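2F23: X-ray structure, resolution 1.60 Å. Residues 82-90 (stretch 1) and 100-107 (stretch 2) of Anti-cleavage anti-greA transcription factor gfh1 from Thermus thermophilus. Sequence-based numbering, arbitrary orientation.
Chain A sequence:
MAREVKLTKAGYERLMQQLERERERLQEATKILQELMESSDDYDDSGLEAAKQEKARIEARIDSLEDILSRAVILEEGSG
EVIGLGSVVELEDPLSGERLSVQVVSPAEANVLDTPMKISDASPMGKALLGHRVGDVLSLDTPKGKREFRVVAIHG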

# COMPACT_ATOMS: atom_id res chain seq x y z
N VAL A 82 -2.13 18.69 -7.61
CA VAL A 82 -1.38 17.64 -8.27
C VAL A 82 0.06 17.75 -7.78
O VAL A 82 0.59 18.85 -7.64
CB VAL A 82 -1.46 17.76 -9.82
CG1 VAL A 82 -0.93 19.10 -10.26
CG2 VAL A 82 -0.68 16.62 -10.47
N ILE A 83 0.68 16.61 -7.51
CA ILE A 83 2.04 16.57 -6.98
C ILE A 83 3.13 17.03 -7.94
O ILE A 83 3.29 16.48 -9.02
CB ILE A 83 2.40 15.15 -6.50
CG1 ILE A 83 1.39 14.70 -5.44
CG2 ILE A 83 3.82 15.12 -5.94
CD1 ILE A 83 1.48 13.24 -5.09
N GLY A 84 3.88 18.04 -7.51
CA GLY A 84 4.96 18.56 -8.31
C GLY A 84 6.09 19.03 -7.41
O GLY A 84 6.07 18.81 -6.20
N LEU A 85 7.08 19.67 -8.01
CA LEU A 85 8.21 20.18 -7.24
C LEU A 85 7.66 21.11 -6.16
O LEU A 85 6.86 22.01 -6.45
CB LEU A 85 9.14 20.94 -8.19
CG LEU A 85 10.56 21.32 -7.77
CD1 LEU A 85 11.31 20.11 -7.26
CD2 LEU A 85 11.26 21.93 -8.98
N GLY A 86 8.06 20.88 -4.91
CA GLY A 86 7.60 21.72 -3.81
C GLY A 86 6.40 21.20 -3.05
O GLY A 86 6.09 21.68 -1.95
N SER A 87 5.71 20.21 -3.61
CA SER A 87 4.53 19.66 -2.94
C SER A 87 4.84 18.82 -1.72
O SER A 87 5.76 18.00 -1.74
CB SER A 87 3.71 18.79 -3.91
OG SER A 87 3.20 19.54 -5.00
N VAL A 88 4.06 19.02 -0.66
CA VAL A 88 4.19 18.23 0.55
C VAL A 88 3.04 17.24 0.43
O VAL A 88 1.88 17.63 0.25
CB VAL A 88 4.02 19.07 1.83
CG1 VAL A 88 3.98 18.15 3.04
CG2 VAL A 88 5.18 20.06 1.96
N VAL A 89 3.36 15.96 0.52
CA VAL A 89 2.36 14.93 0.34
C VAL A 89 2.21 14.04 1.57
O VAL A 89 3.19 13.53 2.11
CB VAL A 89 2.74 14.03 -0.86
CG1 VAL A 89 1.59 13.12 -1.25
CG2 VAL A 89 3.16 14.91 -2.03
N GLU A 90 0.96 13.86 1.99
CA GLU A 90 0.65 12.99 3.12
C GLU A 90 0.21 11.66 2.50
O GLU A 90 -0.66 11.64 1.63
CB GLU A 90 -0.48 13.59 3.96
CG GLU A 90 -0.07 14.85 4.69
CD GLU A 90 -1.21 15.47 5.47
OE1 GLU A 90 -1.91 14.73 6.19
OE2 GLU A 90 -1.40 16.70 5.36
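Stretch 2, residues 100-107: LSVQVVSP

An antiparallel strand offers the N-H and C=O of every second residue to a given neighbour, and where the regular pairing ends, turns and side chains can take over. The contact between residues 100-107 and 82-90 of Gfh1 illustrates both halves of this principle. Stretch 2 is extended from L100 to V105 and runs antiparallel to the strand at V88-E90, the two axes making an angle of 156° between their N-to-C directions and approaching to 4.5 Å.

The register places V88 opposite Q103, V89 opposite V102 and E90 opposite S101. V89 and V102 form the hydrogen-bonded pair: V89 N donates to V102 O at 2.7 Å, nearly straight at 171°, and V102 N returns a bond to V89 O at 2.9 Å. Their CA atoms stand 5.3 Å apart, whereas the flanking non-hydrogen-bonded pairs close to 4.2 Å between V88 CA and Q103 CA and to 4.4 Å between E90 CA and S101 CA. CA-H groups of these narrower pairs approach the carbonyls of the hydrogen-bonded pair: V88 CA lies 3.3 Å from V102 O, and S101 CA lies 3.1 Å from V89 O.

On the N-terminal side of V88, backbone hydrogen bonding is continued by a type II turn, G84 to S87. The turn is closed internally by S87 N donating to G84 O at 3.0 Å, while G84 N donates to S87 OG, also at 3.0 Å. With its own amide thus engaged, S87 still offers its carbonyl to stretch 2: V104 N donates to S87 O at 3.0 Å, and Q103 CA approaches the same S87 O to 3.2 Å. G86 N then donates to V104 O at 2.7 Å, so both backbone polar groups of V104 are satisfied by the turn. Another acceptor of the turn, G86 O, is met by a side chain, with Q103 NE2 donating at 3.2 Å from an extended chain whose chi1 and chi2 are both t. The positive phi of G86, 95°, is one at which a CB would be jammed against the preceding carbonyl oxygen.

Side-chain contacts fill in around this framework, two of them between apolar side chains. V89 and V102 direct their side chains to one face of the sheet, with V89 CB 4.0 Å from V102 CG2; V88, Q103, E90 and S101 occupy the other. V104 points toward stretch 1, and its CG2 forms the second apolar contact, 3.9 Å from I83 CG2. Two further close contacts place V104 CB 3.6 Å from G84 O and, because the side chain of L85 starts away from stretch 2 yet returns at its end, L85 CD1 3.4 Å from V105 C.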

# COMPACT_ATOMS: atom_id res chain seq x y z
N LEU A 100 2.90 8.59 6.54
CA LEU A 100 4.20 9.15 6.20
C LEU A 100 3.99 10.39 5.34
O LEU A 100 3.07 10.43 4.53
CB LEU A 100 5.01 8.12 5.40
CG LEU A 100 6.27 8.62 4.69
CD1 LEU A 100 7.33 8.95 5.71
CD2 LEU A 100 6.77 7.55 3.73
N SER A 101 4.83 11.40 5.52
CA SER A 101 4.71 12.59 4.70
C SER A 101 6.05 12.85 4.03
O SER A 101 7.11 12.50 4.56
CB SER A 101 4.28 13.81 5.53
OG SER A 101 5.25 14.13 6.51
N VAL A 102 6.00 13.43 2.84
CA VAL A 102 7.21 13.73 2.08
C VAL A 102 7.03 15.02 1.33
O VAL A 102 5.91 15.50 1.14
CB VAL A 102 7.50 12.62 1.04
CG1 VAL A 102 7.65 11.28 1.72
CG2 VAL A 102 6.39 12.58 0.00
N GLN A 103 8.14 15.62 0.92
CA GLN A 103 8.07 16.82 0.12
C GLN A 103 8.97 16.58 -1.08
O GLN A 103 10.13 16.20 -0.93
CB GLN A 103 8.56 18.06 0.88
CG GLN A 103 8.56 19.30 -0.01
CD GLN A 103 8.95 20.57 0.71
OE1 GLN A 103 9.94 20.61 1.45
NE2 GLN A 103 8.18 21.64 0.49
N VAL A 104 8.42 16.78 -2.27
CA VAL A 104 9.19 16.60 -3.49
C VAL A 104 10.05 17.84 -3.66
O VAL A 104 9.55 18.96 -3.66
CB VAL A 104 8.26 16.43 -4.72
CG1 VAL A 104 9.09 16.34 -5.98
CG2 VAL A 104 7.42 15.16 -4.57
N VAL A 105 11.36 17.64 -3.79
CA VAL A 105 12.28 18.76 -3.94
C VAL A 105 13.30 18.49 -5.03
O VAL A 105 13.36 17.40 -5.59
CB VAL A 105 13.04 19.04 -2.62
CG1 VAL A 105 12.04 19.41 -1.51
CG2 VAL A 105 13.83 17.80 -2.21
N SER A 106 14.12 19.49 -5.35
CA SER A 106 15.15 19.30 -6.35
C SER A 106 16.20 18.37 -5.78
O SER A 106 16.37 18.27 -4.57
CB SER A 106 15.78 20.64 -6.74
OG SER A 106 14.85 21.43 -7.47
N PRO A 107 16.93 17.65 -6.65
CA PRO A 107 17.97 16.72 -6.22
C PRO A 107 18.92 17.26 -5.15
O PRO A 107 19.23 16.56 -4.19
CB PRO A 107 18.69 16.39 -7.52
CG PRO A 107 17.57 16.39 -8.51
CD PRO A 107 16.80 17.64 -8.12